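Local atomic coordinates of Sn-glycerol-3-phosphate ABC transporter substrate-binding protein UspB (Mycobacterium tuberculosis, PDB entry 4MFI), a protein that probably binds glycerophosphocholine and delivers it to an ABC transporter for uptake by the mycobacterial cell. Residues Gly122-Asp127 / Asn322-Ile327; Gly344-Arg349 / Asp373-Thr378; Glu400-Arg405 / Lys411-Ile416. All blocks are in the same frame, centred on the assembly; numbering follows the deposited sequence. Where two conformers were deposited one is given.

Interaction 1: Gly122-Asp127 / Asn322-Ile327; sequences GQVGVD and NALKFI
Val-124, Val-126 and Leu-324 form a small apolar contact at the periphery of the fold, where the C-terminal end of helix 118-124 and the turn after it lie against helix 317-330. No hydrogen bond joins the two segments, and the 165 Å² buried between them belongs largely to branched aliphatic side chains. Leu-324 CD2 is the methyl that both valines share. It meets Val-124 CG2 at 3.9 Å and Val-126 CG2 at 4.1 Å, sliding past the first valine and slanting across the second. With chi1 at -178°, Leu-324 extends away from its own N, and its branched end reaches both valines, while the same residue also packs on Leu-120 and Phe-121 of helix 118-124. Within the two-lobed fold of bacterial extracellular solute-binding proteins, helix 317-330 lies between helix 118-124 and strand 97-101 of the mixed sheet, sending Ala-323, Phe-326 and Ile-327 onto Val-97 of that strand. Gly-125 lets the chain leave the helix with a positive phi of 81°, a conformation that glycine, lacking a CB, adopts without crowding the carbonyl O before it, and this turn brings Val-126 back against Leu-324. Lys-325 suits the border with solvent: its methylene CG lies 4.3 Å from Val-124 CG1, and its extended chain carries the ammonium group away from the apolar patch.

Interaction 2: Gly344-Arg349 / Asp373-Thr378; sequences GYLPVR and DQLPHT
Leu-346 and Leu-375 supply the apolar part of this buried contact, which joins the loop after helix 333-343 to the short 3-10 segment following helix 366-374. The two leucines slant across one another, with Leu-346 CD1 4.0 Å from Leu-375 CD2. The other methyl of Leu-375, CD1, lies against the base of Leu-346, 4.2 Å from its CB, and 3.7 Å from the backbone Pro-347 O. Leucine suits the place because its two methyls can serve two neighbours at once. Pro-347 meets Leu-375 through that carbonyl O, while its ring packs on Ser-340 and Leu-372.

The polar bonds nearby run within a segment or to third parties. Thr-378 OG1 donates to Leu-375 O at 2.7 Å, with a C=O...O angle of 142° and a tilt of 22° from the carbonyl plane, holding the turn that presents Leu-375; the same hydroxyl is also bonded to Ser-134 OG. Backbone bonds of Leu-346 with Arg-152 in strand 144-160 and of Val-348 with Val-132 in the loop before helix 133-137 tie the loop to the mixed sheet of the two-lobed solute-binding fold and to its surroundings. With no hydrogen bond crossing between the segments, their mutual fit depends on shape and exclusion of water, while polar bonds elsewhere fix each backbone in position.

Interaction 3: Glu400-Arg405 / Lys411-Ile416; sequences ESIGLR and KTFTNI
Ile-402 meets Thr-412 and Phe-413 inside an alpha-alpha hairpin: helix 391-405 turns through a short connection into helix 409-427, and the segments run roughly antiparallel. The first touching residue on the second helix is Thr-412, whose side chain is well matched to a site with an apolar neighbour, Ile-402, and a bridging water. Its OG1 lies anti to the carbonyl carbon (chi1 -60°), close to the backbone N, and from there bonds to Asp-408 O one turn earlier. The same oxygen accepts a hydrogen bond of 3.1 Å from a water that lies 2.8 Å from Ser-401 OG, linking the helices on the more open side; since Ser-401 was modelled in two conformers, that bridge may be only partly populated. Towards the interior, Thr-412 CG2 packs 3.9 Å from Ile-402 CD1, the two side chains slanting across each other.

Next comes Phe-413, whose CB does not head straight for the first helix but whose ring swings back to reach it. It crosses the isoleucine at about a right angle and also rests on Leu-399 and Thr-234. Ile-402 also packs on Tyr-241 and Arg-242 of helix 232-245, so this beta-branched residue sits where three helices meet. The long CG1-CD1 arm of Ile-402 reaches between its neighbours until its terminal methyl stands 3.6 Å from Phe-413 CE1.

How the interactions relate
The three contacts follow one another in sequence, and interactions 1 and 3 lie on opposite sides of the chain's centre, with centres about 45 Å apart. Interaction 2 is more central, its centre about 22 Å from that of interaction 1 and 32 Å from that of interaction 3. A direct touch joins the first two: Asp-127 CB packs 3.8 Å from Arg-349 NH2, and Arg-349 is salt-bridged to Asp-130. Interaction 3 touches neither, its nearest atoms being about 21 Å from interaction 2. In relatives of this family the solute binds in the cleft between two lobes; all three contacts here are structural packing, with no ligand among their partners.

Interaction 1: Gly122-Asp127 / Asn322-Ile327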
ATOM      1  N   GLY A 122     -25.040   4.230  -2.346  1.00 12.28           N
ATOM      2  CA  GLY A 122     -26.273   3.802  -2.976  1.00 12.96           C
ATOM      3  C   GLY A 122     -27.162   4.958  -3.387  1.00 14.45           C
ATOM      4  O   GLY A 122     -27.950   4.834  -4.316  1.00 19.08           O
ATOM      5  N   GLN A 123     -27.038   6.083  -2.689  1.00 13.97           N
ATOM      6  CA  GLN A 123     -27.845   7.263  -2.980  1.00 14.62           C
ATOM      7  C   GLN A 123     -27.336   7.961  -4.239  1.00 13.88           C
ATOM      8  O   GLN A 123     -28.121   8.377  -5.099  1.00 14.22           O
ATOM      9  CB  GLN A 123     -27.809   8.226  -1.786  1.00 18.23           C
ATOM     10  CG  GLN A 123     -28.493   9.566  -2.020  1.00 22.05           C
ATOM     11  CD  GLN A 123     -28.416  10.478  -0.805  1.00 27.08           C
ATOM     12  OE1 GLN A 123     -28.203  10.021   0.320  1.00 28.89           O
ATOM     13  NE2 GLN A 123     -28.588  11.776  -1.030  1.00 27.67           N
ATOM     14  N   VAL A 124     -26.015   8.061  -4.343  1.00 14.63           N
ATOM     15  CA  VAL A 124     -25.351   8.757  -5.438  1.00 14.79           C
ATOM     16  C   VAL A 124     -25.184   7.819  -6.643  1.00 13.81           C
ATOM     17  O   VAL A 124     -24.985   8.266  -7.777  1.00 15.10           O
ATOM     18  CB  VAL A 124     -23.992   9.348  -4.940  1.00 16.71           C
ATOM     19  CG1 VAL A 124     -23.157   9.924  -6.077  1.00 18.85           C
ATOM     20  CG2 VAL A 124     -24.250  10.426  -3.887  1.00 17.69           C
ATOM     21  N   GLY A 125     -25.291   6.514  -6.404  1.00 12.44           N
ATOM     22  CA  GLY A 125     -25.173   5.536  -7.474  1.00 12.69           C
ATOM     23  C   GLY A 125     -23.736   5.214  -7.852  1.00 11.50           C
ATOM     24  O   GLY A 125     -23.413   5.057  -9.035  1.00 14.11           O
ATOM     25  N   VAL A 126     -22.861   5.125  -6.855  1.00 11.04           N
ATOM     26  CA  VAL A 126     -21.474   4.757  -7.104  1.00 11.80           C
ATOM     27  C   VAL A 126     -21.398   3.286  -7.517  1.00 12.17           C
ATOM     28  O   VAL A 126     -21.981   2.416  -6.860  1.00 12.89           O
ATOM     29  CB  VAL A 126     -20.606   5.003  -5.854  1.00 11.19           C
ATOM     30  CG1 VAL A 126     -19.161   4.583  -6.111  1.00 12.68           C
ATOM     31  CG2 VAL A 126     -20.681   6.472  -5.442  1.00 12.04           C
ATOM     32  N   ASP A 127     -20.688   3.010  -8.608  1.00 12.57           N
ATOM     33  CA  ASP A 127     -20.552   1.644  -9.109  1.00 13.04           C
ATOM     34  C   ASP A 127     -19.470   0.913  -8.308  1.00 12.29           C
ATOM     35  O   ASP A 127     -18.351   0.710  -8.778  1.00 11.58           O
ATOM     36  CB  ASP A 127     -20.218   1.661 -10.602  1.00 14.89           C
ATOM     37  CG  ASP A 127     -20.283   0.283 -11.237  1.00 19.17           C
ATOM     38  OD1 ASP A 127     -20.713  -0.675 -10.557  1.00 19.87           O
ATOM     39  OD2 ASP A 127     -19.914   0.162 -12.424  1.00 21.46           O
ATOM     40  N   ASN A 322     -22.098  16.187  -1.669  1.00 11.37           N
ATOM     41  CA  ASN A 322     -21.203  16.831  -2.632  1.00 10.74           C
ATOM     42  C   ASN A 322     -19.785  16.281  -2.562  1.00  9.60           C
ATOM     43  O   ASN A 322     -19.120  16.105  -3.588  1.00 10.96           O
ATOM     44  CB  ASN A 322     -21.197  18.349  -2.446  1.00 12.77           C
ATOM     45  CG  ASN A 322     -22.522  18.979  -2.806  1.00 15.38           C
ATOM     46  OD1 ASN A 322     -23.288  18.428  -3.599  1.00 18.17           O
ATOM     47  ND2 ASN A 322     -22.803  20.143  -2.228  1.00 17.48           N
ATOM     48  N   ALA A 323     -19.330  16.004  -1.347  1.00  9.68           N
ATOM     49  CA  ALA A 323     -18.012  15.421  -1.146  1.00  9.50           C
ATOM     50  C   ALA A 323     -17.905  14.057  -1.834  1.00  8.72           C
ATOM     51  O   ALA A 323     -16.893  13.758  -2.483  1.00  9.09           O
ATOM     52  CB  ALA A 323     -17.706  15.312   0.339  1.00 10.09           C
ATOM     53  N   LEU A 324     -18.949  13.237  -1.716  1.00  8.76           N
ATOM     54  CA  LEU A 324     -18.928  11.930  -2.366  1.00  8.09           C
ATOM     55  C   LEU A 324     -19.007  12.042  -3.888  1.00  9.41           C
ATOM     56  O   LEU A 324     -18.366  11.266  -4.599  1.00 10.08           O
ATOM     57  CB  LEU A 324     -20.029  11.002  -1.837  1.00 10.43           C
ATOM     58  CG  LEU A 324     -19.973   9.614  -2.490  1.00 11.81           C
ATOM     59  CD1 LEU A 324     -18.651   8.912  -2.160  1.00 11.88           C
ATOM     60  CD2 LEU A 324     -21.147   8.743  -2.115  1.00 15.59           C
ATOM     61  N   LYS A 325     -19.786  12.998  -4.391  1.00  9.61           N
ATOM     62  CA  LYS A 325     -19.809  13.242  -5.834  1.00 10.48           C
ATOM     63  C   LYS A 325     -18.396  13.511  -6.347  1.00  9.48           C
ATOM     64  O   LYS A 325     -17.992  12.999  -7.402  1.00 11.03           O
ATOM     65  CB  LYS A 325     -20.718  14.422  -6.174  1.00 11.78           C
ATOM     66  CG  LYS A 325     -22.197  14.127  -6.017  1.00 12.22           C
ATOM     67  CD  LYS A 325     -23.023  15.398  -6.195  1.00 16.16           C
ATOM     68  CE  LYS A 325     -24.510  15.116  -6.112  1.00 19.98           C
ATOM     69  NZ  LYS A 325     -25.308  16.374  -6.149  1.00 22.92           N
ATOM     70  N   PHE A 326     -17.642  14.312  -5.600  1.00  9.57           N
ATOM     71  CA  PHE A 326     -16.259  14.586  -5.970  1.00  8.59           C
ATOM     72  C   PHE A 326     -15.397  13.329  -5.927  1.00  8.41           C
ATOM     73  O   PHE A 326     -14.684  13.019  -6.888  1.00  8.37           O
ATOM     74  CB  PHE A 326     -15.652  15.663  -5.068  1.00  9.47           C
ATOM     75  CG  PHE A 326     -14.212  15.957  -5.376  1.00  9.31           C
ATOM     76  CD1 PHE A 326     -13.870  16.709  -6.493  1.00 10.30           C
ATOM     77  CD2 PHE A 326     -13.199  15.458  -4.566  1.00 10.45           C
ATOM     78  CE1 PHE A 326     -12.547  16.972  -6.789  1.00 10.92           C
ATOM     79  CE2 PHE A 326     -11.869  15.719  -4.855  1.00  9.72           C
ATOM     80  CZ  PHE A 326     -11.543  16.479  -5.968  1.00 10.40           C
ATOM     81  N   ILE A 327     -15.452  12.613  -4.807  1.00  8.29           N
ATOM     82  CA  ILE A 327     -14.641  11.413  -4.635  1.00  7.90           C
ATOM     83  C   ILE A 327     -14.956  10.379  -5.706  1.00  7.84           C
ATOM     84  O   ILE A 327     -14.040   9.810  -6.300  1.00  8.38           O
ATOM     85  CB  ILE A 327     -14.847  10.797  -3.239  1.00  8.48           C
ATOM     86  CG1 ILE A 327     -14.233  11.697  -2.167  1.00  8.63           C
ATOM     87  CG2 ILE A 327     -14.223   9.415  -3.160  1.00  9.81           C
ATOM     88  CD1 ILE A 327     -14.587  11.270  -0.765  1.00  9.53           C
TER

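Interaction 2: Gly344-Arg349 / Asp373-Thr378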
ATOM      1  N   GLY A 344       2.011   7.074 -11.385  1.00  9.78           N
ATOM      2  CA  GLY A 344       2.567   5.762 -11.109  1.00  9.46           C
ATOM      3  C   GLY A 344       1.769   4.956 -10.102  1.00 10.52           C
ATOM      4  O   GLY A 344       2.072   3.780  -9.871  1.00 11.77           O
ATOM      5  N   TYR A 345       0.758   5.575  -9.492  1.00  9.11           N
ATOM      6  CA  TYR A 345      -0.193   4.820  -8.681  1.00  7.27           C
ATOM      7  C   TYR A 345      -1.038   3.947  -9.602  1.00  7.19           C
ATOM      8  O   TYR A 345      -1.035   4.137 -10.819  1.00 11.43           O
ATOM      9  CB  TYR A 345      -1.053   5.748  -7.807  1.00  8.32           C
ATOM     10  CG  TYR A 345      -0.231   6.380  -6.718  1.00  8.77           C
ATOM     11  CD1 TYR A 345       0.232   5.621  -5.650  1.00 11.93           C
ATOM     12  CD2 TYR A 345       0.117   7.724  -6.769  1.00 10.38           C
ATOM     13  CE1 TYR A 345       1.013   6.185  -4.659  1.00 13.97           C
ATOM     14  CE2 TYR A 345       0.895   8.293  -5.778  1.00 12.01           C
ATOM     15  CZ  TYR A 345       1.342   7.521  -4.730  1.00 13.86           C
ATOM     16  OH  TYR A 345       2.120   8.085  -3.744  1.00 18.54           O
ATOM     17  N   LEU A 346      -1.743   2.980  -9.029  1.00  7.24           N
ATOM     18  CA  LEU A 346      -2.456   1.984  -9.820  1.00  7.77           C
ATOM     19  C   LEU A 346      -3.916   2.387 -10.031  1.00  7.78           C
ATOM     20  O   LEU A 346      -4.539   2.949  -9.133  1.00 10.45           O
ATOM     21  CB  LEU A 346      -2.372   0.625  -9.119  1.00  9.42           C
ATOM     22  CG  LEU A 346      -0.940   0.156  -8.839  1.00  8.99           C
ATOM     23  CD1 LEU A 346      -0.918  -1.155  -8.066  1.00 11.72           C
ATOM     24  CD2 LEU A 346      -0.159   0.034 -10.139  1.00 12.50           C
ATOM     25  N   PRO A 347      -4.475   2.098 -11.220  1.00  7.58           N
ATOM     26  CA  PRO A 347      -5.896   2.401 -11.437  1.00  7.92           C
ATOM     27  C   PRO A 347      -6.763   1.642 -10.436  1.00  7.20           C
ATOM     28  O   PRO A 347      -6.533   0.447 -10.213  1.00  9.08           O
ATOM     29  CB  PRO A 347      -6.153   1.901 -12.869  1.00  9.84           C
ATOM     30  CG  PRO A 347      -4.794   1.832 -13.511  1.00 10.86           C
ATOM     31  CD  PRO A 347      -3.842   1.495 -12.402  1.00  9.05           C
ATOM     32  N   VAL A 348      -7.743   2.318  -9.838  1.00  7.24           N
ATOM     33  CA  VAL A 348      -8.516   1.705  -8.761  1.00  6.42           C
ATOM     34  C   VAL A 348      -9.825   1.078  -9.243  1.00  6.76           C
ATOM     35  O   VAL A 348     -10.566   0.500  -8.444  1.00  7.98           O
ATOM     36  CB  VAL A 348      -8.795   2.706  -7.615  1.00  6.35           C
ATOM     37  CG1 VAL A 348      -7.491   3.358  -7.148  1.00  6.79           C
ATOM     38  CG2 VAL A 348      -9.803   3.777  -8.045  1.00  8.09           C
ATOM     39  N   ARG A 349     -10.094   1.187 -10.546  1.00  7.18           N
ATOM     40  CA  ARG A 349     -11.312   0.645 -11.141  1.00  8.57           C
ATOM     41  C   ARG A 349     -10.984  -0.507 -12.067  1.00  9.16           C
ATOM     42  O   ARG A 349     -10.052  -0.407 -12.876  1.00  9.10           O
ATOM     43  CB  ARG A 349     -12.049   1.727 -11.946  1.00  9.69           C
ATOM     44  CG  ARG A 349     -12.550   2.900 -11.108  1.00  9.14           C
ATOM     45  CD  ARG A 349     -13.734   2.501 -10.236  1.00 10.39           C
ATOM     46  NE  ARG A 349     -14.909   2.291 -11.067  1.00 13.41           N
ATOM     47  CZ  ARG A 349     -15.917   3.150 -11.176  1.00 15.06           C
ATOM     48  NH1 ARG A 349     -15.916   4.285 -10.481  1.00 16.82           N
ATOM     49  NH2 ARG A 349     -16.926   2.869 -11.981  1.00 15.84           N
ATOM     50  N   ASP A 373      -1.867  -6.429 -13.473  1.00 13.59           N
ATOM     51  CA  ASP A 373      -2.376  -7.793 -13.484  1.00 13.01           C
ATOM     52  C   ASP A 373      -2.317  -8.467 -12.120  1.00 10.42           C
ATOM     53  O   ASP A 373      -3.022  -9.446 -11.879  1.00 11.94           O
ATOM     54  CB  ASP A 373      -1.639  -8.624 -14.535  1.00 13.98           C
ATOM     55  CG  ASP A 373      -1.993  -8.210 -15.959  1.00 18.07           C
ATOM     56  OD1 ASP A 373      -3.009  -7.506 -16.154  1.00 20.57           O
ATOM     57  OD2 ASP A 373      -1.255  -8.592 -16.888  1.00 19.22           O
ATOM     58  N   GLN A 374      -1.500  -7.933 -11.220  1.00  9.74           N
ATOM     59  CA  GLN A 374      -1.422  -8.495  -9.877  1.00  8.66           C
ATOM     60  C   GLN A 374      -2.601  -8.073  -8.987  1.00  8.59           C
ATOM     61  O   GLN A 374      -2.881  -8.723  -7.980  1.00  9.13           O
ATOM     62  CB  GLN A 374      -0.091  -8.128  -9.210  1.00  8.99           C
ATOM     63  CG  GLN A 374       0.148  -8.887  -7.913  1.00  7.91           C
ATOM     64  CD  GLN A 374       1.504  -8.651  -7.276  1.00  7.29           C
ATOM     65  OE1 GLN A 374       2.032  -9.540  -6.611  1.00  8.96           O
ATOM     66  NE2 GLN A 374       2.065  -7.454  -7.453  1.00  6.96           N
ATOM     67  N   LEU A 375      -3.291  -6.991  -9.343  1.00  8.77           N
ATOM     68  CA  LEU A 375      -4.369  -6.468  -8.485  1.00  9.30           C
ATOM     69  C   LEU A 375      -5.462  -7.461  -8.025  1.00  9.92           C
ATOM     70  O   LEU A 375      -5.876  -7.417  -6.859  1.00  9.78           O
ATOM     71  CB  LEU A 375      -4.999  -5.207  -9.099  1.00 10.83           C
ATOM     72  CG  LEU A 375      -4.158  -3.941  -8.910  1.00 12.22           C
ATOM     73  CD1 LEU A 375      -4.756  -2.751  -9.649  1.00 14.10           C
ATOM     74  CD2 LEU A 375      -3.993  -3.612  -7.433  1.00 13.91           C
ATOM     75  N   PRO A 376      -5.927  -8.365  -8.915  1.00 11.10           N
ATOM     76  CA  PRO A 376      -6.950  -9.323  -8.471  1.00 10.94           C
ATOM     77  C   PRO A 376      -6.393 -10.374  -7.517  1.00 11.11           C
ATOM     78  O   PRO A 376      -7.163 -11.171  -6.979  1.00 14.97           O
ATOM     79  CB  PRO A 376      -7.381 -10.009  -9.776  1.00 13.67           C
ATOM     80  CG  PRO A 376      -6.958  -9.087 -10.856  1.00 14.34           C
ATOM     81  CD  PRO A 376      -5.713  -8.443 -10.370  1.00 12.58           C
ATOM     82  N   HIS A 377      -5.078 -10.364  -7.312  1.00 10.59           N
ATOM     83  CA  HIS A 377      -4.404 -11.381  -6.516  1.00 10.93           C
ATOM     84  C   HIS A 377      -3.771 -10.777  -5.279  1.00 10.06           C
ATOM     85  O   HIS A 377      -2.750 -11.238  -4.781  1.00 13.77           O
ATOM     86  CB  HIS A 377      -3.370 -12.085  -7.384  1.00 12.77           C
ATOM     87  CG  HIS A 377      -3.944 -12.618  -8.653  1.00 15.04           C
ATOM     88  ND1 HIS A 377      -4.813 -13.685  -8.680  1.00 17.97           N
ATOM     89  CD2 HIS A 377      -3.805 -12.210  -9.936  1.00 15.55           C
ATOM     90  CE1 HIS A 377      -5.169 -13.929  -9.929  1.00 20.02           C
ATOM     91  NE2 HIS A 377      -4.573 -13.047 -10.710  1.00 19.65           N
ATOM     92  N   THR A 378      -4.410  -9.735  -4.783  1.00  7.71           N
ATOM     93  CA  THR A 378      -3.954  -9.066  -3.574  1.00  7.62           C
ATOM     94  C   THR A 378      -4.899  -9.359  -2.410  1.00  8.83           C
ATOM     95  O   THR A 378      -6.018  -9.840  -2.603  1.00 10.97           O
ATOM     96  CB  THR A 378      -3.804  -7.539  -3.777  1.00  8.37           C
ATOM     97  OG1 THR A 378      -5.022  -7.005  -4.306  1.00 10.34           O
ATOM     98  CG2 THR A 378      -2.671  -7.234  -4.744  1.00  9.80           C
TER

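Interaction 3: Glu400-Arg405 / Lys411-Ile416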
ATOM      1  N   GLU A 400      13.783  -5.519  11.387  1.00  6.61           N
ATOM      2  CA  GLU A 400      15.076  -4.904  11.119  1.00  7.11           C
ATOM      3  C   GLU A 400      16.141  -5.408  12.099  1.00  7.80           C
ATOM      4  O   GLU A 400      17.297  -5.571  11.721  1.00  9.38           O
ATOM      5  CB  GLU A 400      14.990  -3.377  11.130  1.00  8.48           C
ATOM      6  CG  GLU A 400      16.206  -2.718  10.489  1.00 11.52           C
ATOM      7  CD  GLU A 400      16.184  -1.208  10.606  1.00 13.40           C
ATOM      8  OE1 GLU A 400      16.335  -0.695  11.737  1.00 16.90           O
ATOM      9  OE2 GLU A 400      16.022  -0.527   9.568  1.00 14.22           O
ATOM     10  N   SER A 401      15.744  -5.658  13.345  0.55  8.08           N
ATOM     11  CA  SER A 401      16.658  -6.206  14.348  0.55  8.49           C
ATOM     12  C   SER A 401      17.097  -7.626  13.981  0.55  7.83           C
ATOM     13  O   SER A 401      18.269  -7.982  14.114  0.55  8.83           O
ATOM     14  CB  SER A 401      15.986  -6.205  15.721  0.55 10.59           C
ATOM     15  OG  SER A 401      16.845  -6.721  16.721  0.55 11.08           O
ATOM     16  N   ILE A 402      16.148  -8.433  13.516  1.00  6.83           N
ATOM     17  CA  ILE A 402      16.450  -9.773  13.022  1.00  6.71           C
ATOM     18  C   ILE A 402      17.408  -9.674  11.834  1.00  7.68           C
ATOM     19  O   ILE A 402      18.411 -10.394  11.763  1.00  8.92           O
ATOM     20  CB  ILE A 402      15.157 -10.523  12.631  1.00  5.66           C
ATOM     21  CG1 ILE A 402      14.323 -10.818  13.883  1.00  7.70           C
ATOM     22  CG2 ILE A 402      15.465 -11.814  11.893  1.00  8.25           C
ATOM     23  CD1 ILE A 402      12.860 -11.149  13.573  1.00  8.12           C
ATOM     24  N   GLY A 403      17.124  -8.743  10.924  1.00  8.01           N
ATOM     25  CA  GLY A 403      17.930  -8.570   9.724  1.00  8.20           C
ATOM     26  C   GLY A 403      19.325  -8.005   9.949  1.00  9.33           C
ATOM     27  O   GLY A 403      20.306  -8.555   9.440  1.00 10.88           O
ATOM     28  N   LEU A 404      19.427  -6.902  10.689  1.00  8.95           N
ATOM     29  CA  LEU A 404      20.720  -6.239  10.881  1.00  9.59           C
ATOM     30  C   LEU A 404      21.583  -6.869  11.963  1.00 11.46           C
ATOM     31  O   LEU A 404      22.808  -6.859  11.859  1.00 13.83           O
ATOM     32  CB  LEU A 404      20.536  -4.758  11.216  1.00 10.64           C
ATOM     33  CG  LEU A 404      19.986  -3.868  10.108  1.00 11.57           C
ATOM     34  CD1 LEU A 404      19.808  -2.461  10.634  1.00 12.51           C
ATOM     35  CD2 LEU A 404      20.922  -3.868   8.913  1.00 12.17           C
ATOM     36  N   ARG A 405      20.951  -7.395  13.008  1.00 10.76           N
ATOM     37  CA  ARG A 405      21.697  -7.849  14.181  1.00 13.14           C
ATOM     38  C   ARG A 405      21.573  -9.347  14.425  1.00 11.27           C
ATOM     39  O   ARG A 405      22.129  -9.873  15.395  1.00 14.97           O
ATOM     40  CB  ARG A 405      21.250  -7.070  15.417  1.00 18.33           C
ATOM     41  CG  ARG A 405      21.576  -5.592  15.332  1.00 25.89           C
ATOM     42  CD  ARG A 405      21.362  -4.891  16.664  1.00 32.73           C
ATOM     43  NE  ARG A 405      20.077  -4.199  16.738  1.00 37.69           N
ATOM     44  CZ  ARG A 405      18.971  -4.715  17.266  1.00 40.16           C
ATOM     45  NH1 ARG A 405      18.977  -5.946  17.769  1.00 40.34           N
ATOM     46  NH2 ARG A 405      17.856  -4.000  17.290  1.00 41.54           N
ATOM     47  N   LYS A 411      12.342 -15.083  19.991  1.00  9.63           N
ATOM     48  CA  LYS A 411      12.455 -14.078  21.042  1.00  9.93           C
ATOM     49  C   LYS A 411      11.889 -12.732  20.578  1.00  8.95           C
ATOM     50  O   LYS A 411      11.131 -12.073  21.301  1.00  9.80           O
ATOM     51  CB  LYS A 411      13.911 -13.930  21.479  1.00 12.91           C
ATOM     52  CG  LYS A 411      14.133 -12.850  22.515  1.00 20.81           C
ATOM     53  CD  LYS A 411      15.623 -12.579  22.699  1.00 27.64           C
ATOM     54  CE  LYS A 411      15.865 -11.343  23.545  1.00 32.98           C
ATOM     55  NZ  LYS A 411      15.467 -11.565  24.960  1.00 36.33           N
ATOM     56  N   THR A 412      12.234 -12.339  19.356  1.00  7.57           N
ATOM     57  CA  THR A 412      11.816 -11.039  18.842  1.00  6.93           C
ATOM     58  C   THR A 412      10.306 -10.980  18.641  1.00  6.82           C
ATOM     59  O   THR A 412       9.645 -10.051  19.128  1.00  7.94           O
ATOM     60  CB  THR A 412      12.546 -10.712  17.531  1.00  7.54           C
ATOM     61  OG1 THR A 412      13.956 -10.686  17.777  1.00  8.72           O
ATOM     62  CG2 THR A 412      12.109  -9.361  16.981  1.00  8.16           C
ATOM     63  N   PHE A 413       9.758 -11.984  17.959  1.00  6.57           N
ATOM     64  CA  PHE A 413       8.317 -12.033  17.710  1.00  5.70           C
ATOM     65  C   PHE A 413       7.501 -12.146  19.005  1.00  6.73           C
ATOM     66  O   PHE A 413       6.414 -11.574  19.109  1.00  7.51           O
ATOM     67  CB  PHE A 413       7.948 -13.169  16.746  1.00  6.29           C
ATOM     68  CG  PHE A 413       8.273 -12.883  15.294  1.00  5.82           C
ATOM     69  CD1 PHE A 413       8.992 -11.754  14.921  1.00  8.26           C
ATOM     70  CD2 PHE A 413       7.827 -13.742  14.297  1.00  6.70           C
ATOM     71  CE1 PHE A 413       9.272 -11.501  13.575  1.00  7.40           C
ATOM     72  CE2 PHE A 413       8.104 -13.501  12.961  1.00  6.60           C
ATOM     73  CZ  PHE A 413       8.827 -12.378  12.594  1.00  7.09           C
ATOM     74  N   THR A 414       8.022 -12.873  19.992  1.00  7.51           N
ATOM     75  CA  THR A 414       7.337 -13.010  21.274  1.00  8.15           C
ATOM     76  C   THR A 414       7.273 -11.680  22.022  1.00  8.03           C
ATOM     77  O   THR A 414       6.213 -11.307  22.538  1.00  8.47           O
ATOM     78  CB  THR A 414       8.006 -14.088  22.149  1.00  9.29           C
ATOM     79  OG1 THR A 414       7.962 -15.347  21.459  1.00 11.14           O
ATOM     80  CG2 THR A 414       7.311 -14.219  23.494  1.00 10.62           C
ATOM     81  N   ASN A 415       8.397 -10.967  22.076  1.00  8.69           N
ATOM     82  CA  ASN A 415       8.452  -9.646  22.714  1.00  9.75           C
ATOM     83  C   ASN A 415       7.518  -8.675  22.014  1.00  7.61           C
ATOM     84  O   ASN A 415       6.775  -7.931  22.654  1.00  8.94           O
ATOM     85  CB  ASN A 415       9.889  -9.076  22.720  1.00 11.80           C
ATOM     86  CG  ASN A 415       9.949  -7.568  23.086  1.00 19.88           C
ATOM     87  OD1 ASN A 415       9.958  -7.208  24.267  1.00 25.24           O
ATOM     88  ND2 ASN A 415      10.015  -6.694  22.070  1.00 18.01           N
ATOM     89  N   ILE A 416       7.569  -8.674  20.689  1.00  6.95           N
ATOM     90  CA  ILE A 416       6.726  -7.771  19.922  1.00  7.91           C
ATOM     91  C   ILE A 416       5.256  -8.083  20.142  1.00  7.04           C
ATOM     92  O   ILE A 416       4.453  -7.167  20.344  1.00  7.73           O
ATOM     93  CB  ILE A 416       7.077  -7.808  18.439  1.00 10.36           C
ATOM     94  CG1 ILE A 416       8.417  -7.111  18.222  1.00 13.52           C
ATOM     95  CG2 ILE A 416       5.985  -7.151  17.607  1.00 11.62           C
ATOM     96  CD1 ILE A 416       8.960  -7.316  16.852  1.00 15.94           C
TER
HETATM   97  O   HOH W   1      15.178  -7.986  18.561  1.00 36.71           O